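Local coordinates for putative glycoside hydrolase (Bacteroides ovatus, PDB 4ONZ), which is a putative glycoside hydrolase whose all-beta chain belongs to a family in the beta-fructosidase clan and is built largely of small antiparallel sheets, as in a beta-propeller, at residues G326-Y338 against A346-T358. Sequence-based numbering, arbitrary orientation. Where two conformers were deposited one is given.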
# COMPACT_ATOMS: atom_id res chain seq x y z
N GLY A 326 -0.54 -4.85 1.29
CA GLY A 326 -1.25 -5.15 2.53
C GLY A 326 -0.49 -6.13 3.39
O GLY A 326 0.11 -7.07 2.88
N LEU A 327 -0.53 -5.91 4.70
CA LEU A 327 0.13 -6.77 5.65
C LEU A 327 -0.69 -6.83 6.93
O LEU A 327 -0.92 -5.81 7.59
CB LEU A 327 1.53 -6.24 5.97
CG LEU A 327 2.34 -7.07 6.97
CD1 LEU A 327 2.62 -8.47 6.43
CD2 LEU A 327 3.64 -6.34 7.29
N VAL A 328 -1.14 -8.04 7.29
CA VAL A 328 -1.94 -8.19 8.50
C VAL A 328 -1.45 -9.34 9.36
O VAL A 328 -0.94 -10.35 8.85
CB VAL A 328 -3.44 -8.41 8.19
CG1 VAL A 328 -4.03 -7.18 7.51
CG2 VAL A 328 -3.67 -9.63 7.32
N TYR A 329 -1.58 -9.16 10.67
CA TYR A 329 -1.24 -10.16 11.66
C TYR A 329 -2.56 -10.81 12.05
O TYR A 329 -3.49 -10.13 12.49
CB TYR A 329 -0.58 -9.51 12.87
CG TYR A 329 -0.24 -10.49 13.96
CD1 TYR A 329 0.96 -11.19 13.94
CD2 TYR A 329 -1.12 -10.73 15.01
CE1 TYR A 329 1.28 -12.09 14.95
CE2 TYR A 329 -0.81 -11.63 16.02
CZ TYR A 329 0.39 -12.30 15.98
OH TYR A 329 0.71 -13.20 16.97
N HIS A 330 -2.63 -12.12 11.91
CA HIS A 330 -3.85 -12.87 12.19
C HIS A 330 -3.51 -14.28 12.63
O HIS A 330 -2.86 -15.03 11.90
CB HIS A 330 -4.71 -12.89 10.92
CG HIS A 330 -5.97 -13.69 11.06
ND1 HIS A 330 -7.06 -13.25 11.77
CD2 HIS A 330 -6.31 -14.90 10.54
CE1 HIS A 330 -8.02 -14.15 11.70
NE2 HIS A 330 -7.60 -15.16 10.96
N LYS A 331 -3.94 -14.63 13.84
CA LYS A 331 -3.72 -15.95 14.43
C LYS A 331 -2.27 -16.42 14.34
O LYS A 331 -1.96 -17.47 13.78
CB LYS A 331 -4.68 -16.98 13.82
CG LYS A 331 -6.13 -16.70 14.16
CD LYS A 331 -7.06 -17.74 13.55
CE LYS A 331 -8.51 -17.50 13.93
NZ LYS A 331 -9.43 -18.46 13.27
N LYS A 332 -1.39 -15.61 14.92
CA LYS A 332 0.04 -15.88 14.97
C LYS A 332 0.72 -16.01 13.61
O LYS A 332 1.79 -16.60 13.52
CB LYS A 332 0.33 -17.15 15.80
CG LYS A 332 -0.20 -17.14 17.22
CD LYS A 332 0.27 -18.39 17.95
CE LYS A 332 -0.28 -18.47 19.36
NZ LYS A 332 0.24 -19.67 20.08
N LYS A 333 0.11 -15.46 12.56
CA LYS A 333 0.68 -15.47 11.21
C LYS A 333 0.58 -14.10 10.56
O LYS A 333 -0.25 -13.27 10.94
CB LYS A 333 -0.04 -16.48 10.32
CG LYS A 333 0.12 -17.92 10.75
CD LYS A 333 -0.58 -18.84 9.77
CE LYS A 333 -0.41 -20.30 10.16
NZ LYS A 333 -1.17 -21.19 9.25
N LEU A 334 1.44 -13.86 9.59
CA LEU A 334 1.41 -12.64 8.80
C LEU A 334 0.92 -12.98 7.40
O LEU A 334 1.45 -13.90 6.77
CB LEU A 334 2.79 -11.99 8.73
CG LEU A 334 3.29 -11.23 9.95
CD1 LEU A 334 4.75 -10.84 9.74
CD2 LEU A 334 2.43 -9.99 10.20
N TYR A 335 -0.10 -12.27 6.95
CA TYR A 335 -0.65 -12.42 5.61
C TYR A 335 -0.28 -11.20 4.77
O TYR A 335 -0.62 -10.06 5.13
CB TYR A 335 -2.17 -12.56 5.66
CG TYR A 335 -2.65 -13.84 6.32
CD1 TYR A 335 -2.61 -13.98 7.70
CD2 TYR A 335 -3.17 -14.89 5.57
CE1 TYR A 335 -3.03 -15.14 8.32
CE2 TYR A 335 -3.60 -16.06 6.18
CZ TYR A 335 -3.53 -16.18 7.55
OH TYR A 335 -3.96 -17.34 8.18
N LEU A 336 0.37 -11.46 3.64
CA LEU A 336 0.81 -10.44 2.70
C LEU A 336 -0.15 -10.43 1.51
O LEU A 336 -0.34 -11.47 0.87
CB LEU A 336 2.21 -10.83 2.22
CG LEU A 336 3.11 -9.78 1.60
CD1 LEU A 336 3.38 -8.69 2.63
CD2 LEU A 336 4.41 -10.44 1.17
N TYR A 337 -0.73 -9.27 1.19
CA TYR A 337 -1.65 -9.14 0.06
C TYR A 337 -1.00 -8.27 -0.99
O TYR A 337 -0.46 -7.20 -0.69
CB TYR A 337 -3.00 -8.57 0.51
CG TYR A 337 -3.74 -9.54 1.36
CD1 TYR A 337 -4.50 -10.55 0.78
CD2 TYR A 337 -3.64 -9.50 2.75
CE1 TYR A 337 -5.16 -11.48 1.56
CE2 TYR A 337 -4.30 -10.42 3.53
CZ TYR A 337 -5.06 -11.40 2.93
OH TYR A 337 -5.70 -12.35 3.69
N TYR A 338 -1.07 -8.74 -2.22
CA TYR A 338 -0.39 -8.06 -3.32
C TYR A 338 -1.15 -8.14 -4.61
O TYR A 338 -1.98 -9.04 -4.81
CB TYR A 338 1.00 -8.67 -3.51
CG TYR A 338 1.08 -10.17 -3.84
CD1 TYR A 338 0.97 -11.15 -2.84
CD2 TYR A 338 1.37 -10.59 -5.13
CE1 TYR A 338 1.09 -12.51 -3.16
CE2 TYR A 338 1.48 -11.93 -5.45
CZ TYR A 338 1.35 -12.89 -4.47
OH TYR A 338 1.48 -14.22 -4.83
N ALA A 346 -3.58 -11.40 -4.75
CA ALA A 346 -3.07 -12.68 -4.26
C ALA A 346 -2.58 -12.54 -2.83
O ALA A 346 -2.38 -11.42 -2.32
CB ALA A 346 -1.96 -13.20 -5.16
N VAL A 347 -2.39 -13.69 -2.19
CA VAL A 347 -1.96 -13.73 -0.80
C VAL A 347 -0.79 -14.69 -0.60
O VAL A 347 -0.68 -15.71 -1.30
CB VAL A 347 -3.14 -14.14 0.13
CG1 VAL A 347 -3.57 -15.58 -0.12
CG2 VAL A 347 -2.78 -13.95 1.60
N ALA A 348 0.09 -14.34 0.33
CA ALA A 348 1.22 -15.20 0.74
C ALA A 348 1.27 -15.08 2.26
O ALA A 348 0.92 -14.04 2.83
CB ALA A 348 2.53 -14.79 0.10
N VAL A 349 1.72 -16.14 2.92
CA VAL A 349 1.62 -16.24 4.38
C VAL A 349 2.95 -16.61 5.04
O VAL A 349 3.68 -17.44 4.53
CB VAL A 349 0.58 -17.33 4.73
CG1 VAL A 349 0.33 -17.39 6.24
CG2 VAL A 349 -0.72 -17.08 3.97
N CYS A 350 3.21 -15.98 6.19
CA CYS A 350 4.42 -16.20 6.98
C CYS A 350 4.04 -16.64 8.40
O CYS A 350 3.26 -15.96 9.07
CB CYS A 350 5.25 -14.93 7.05
SG CYS A 350 6.74 -14.99 8.07
N ASP A 351 4.59 -17.75 8.85
CA ASP A 351 4.28 -18.25 10.20
C ASP A 351 5.37 -17.96 11.23
O ASP A 351 5.28 -18.42 12.37
CB ASP A 351 3.91 -19.74 10.15
CG ASP A 351 5.00 -20.59 9.56
OD1 ASP A 351 6.18 -20.19 9.64
OD2 ASP A 351 4.68 -21.66 9.02
N ASP A 352 6.39 -17.19 10.84
CA ASP A 352 7.48 -16.80 11.75
C ASP A 352 7.27 -15.34 12.18
O ASP A 352 7.65 -14.42 11.46
CB ASP A 352 8.85 -16.97 11.07
CG ASP A 352 10.02 -16.60 11.98
OD1 ASP A 352 9.81 -16.37 13.19
OD2 ASP A 352 11.16 -16.55 11.47
N VAL A 353 6.70 -15.15 13.37
CA VAL A 353 6.34 -13.81 13.87
C VAL A 353 7.02 -13.34 15.16
O VAL A 353 6.72 -12.25 15.66
CB VAL A 353 4.81 -13.72 14.06
CG1 VAL A 353 4.11 -13.95 12.73
CG2 VAL A 353 4.32 -14.72 15.10
N LYS A 354 7.95 -14.14 15.68
CA LYS A 354 8.63 -13.82 16.94
C LYS A 354 9.28 -12.44 16.92
O LYS A 354 9.21 -11.70 17.90
CB LYS A 354 9.68 -14.88 17.27
CG LYS A 354 10.39 -14.64 18.59
CD LYS A 354 11.21 -15.84 19.03
CE LYS A 354 11.75 -15.64 20.43
NZ LYS A 354 12.44 -16.86 20.93
N LYS A 355 9.90 -12.08 15.79
CA LYS A 355 10.59 -10.78 15.68
C LYS A 355 9.70 -9.56 15.88
O LYS A 355 10.21 -8.47 16.15
CB LYS A 355 11.35 -10.67 14.35
CG LYS A 355 10.51 -10.83 13.09
CD LYS A 355 11.34 -10.59 11.83
CE LYS A 355 12.50 -11.57 11.67
NZ LYS A 355 12.08 -12.98 11.47
N LEU A 356 8.39 -9.74 15.78
CA LEU A 356 7.44 -8.64 15.98
C LEU A 356 7.20 -8.26 17.45
O LEU A 356 6.69 -7.18 17.72
CB LEU A 356 6.08 -8.98 15.35
CG LEU A 356 6.06 -9.39 13.88
CD1 LEU A 356 4.62 -9.60 13.44
CD2 LEU A 356 6.74 -8.34 13.00
N LYS A 357 7.53 -9.15 18.38
CA LYS A 357 7.38 -8.86 19.82
C LYS A 357 8.44 -7.86 20.29
O LYS A 357 9.64 -8.14 20.19
CB LYS A 357 7.45 -10.14 20.67
CG LYS A 357 6.09 -10.76 20.99
CD LYS A 357 5.22 -11.02 19.77
CE LYS A 357 5.81 -12.09 18.85
NZ LYS A 357 4.90 -12.37 17.71
N THR A 358 8.00 -6.71 20.79
CA THR A 358 8.90 -5.65 21.22
C THR A 358 8.25 -4.72 22.25
O THR A 358 7.58 -5.18 23.17
CB THR A 358 9.37 -4.80 20.01
OG1 THR A 358 10.41 -3.90 20.42
CG2 THR A 358 8.20 -4.01 19.40
O HOH W 1 2.94 -19.07 13.41
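Leu-334, Leu-336 and Tyr-338 pair with Cys-350, Ala-348 and Ala-346 in an antiparallel beta hairpin, the last two strands of a three-stranded meander within what is probably a beta-propeller fold. Each of these pairs is joined by two reciprocal bonds, so all six N-H groups and all six carbonyls involved are satisfied. Straightness supports the assignment: Leu-334 N lies 2.8 Å from Cys-350 O with 173° at the hydrogen, and Ala-348 N to Leu-336 O, the most bent of the six, still reaches 156°. The non-hydrogen-bonded residues turn their amides outward. Tyr-335 and Tyr-337 bond the backbone of Val-328 and Gly-326 on strand 322-330, whereas Val-347 N donates to Asn-25 OD1. Past Cys-350 the direct backbone bonds give way to a bridging water, which donates to both Lys-332 O and Asp-351 O, 2.6 Å from the latter.

On the face carrying Tyr-335 and Tyr-337, each ring receives a valine methyl: Val-347 CG2 sits over the face of Tyr-337, and Val-349 CG1 over Tyr-335. Tyr-337 OH is hydrogen-bonded to Gly-92 O. On the other face, Tyr-338 has CG between its backbone N and carbonyl carbon (chi1 60°), which lays the ring over Ala-346 CB, 3.4 Å from CZ; its OH bonds Glu-312. The chain after strand 344-350 packs back on the hairpin: Leu-356 meets Leu-334 tip to tip, and Val-353 CB abuts the edge of the Tyr-329 ring. Val-353 O accepts Leu-356 N from one side of its plane and, from the opposite side, Lys-357 NZ at 2.7 Å.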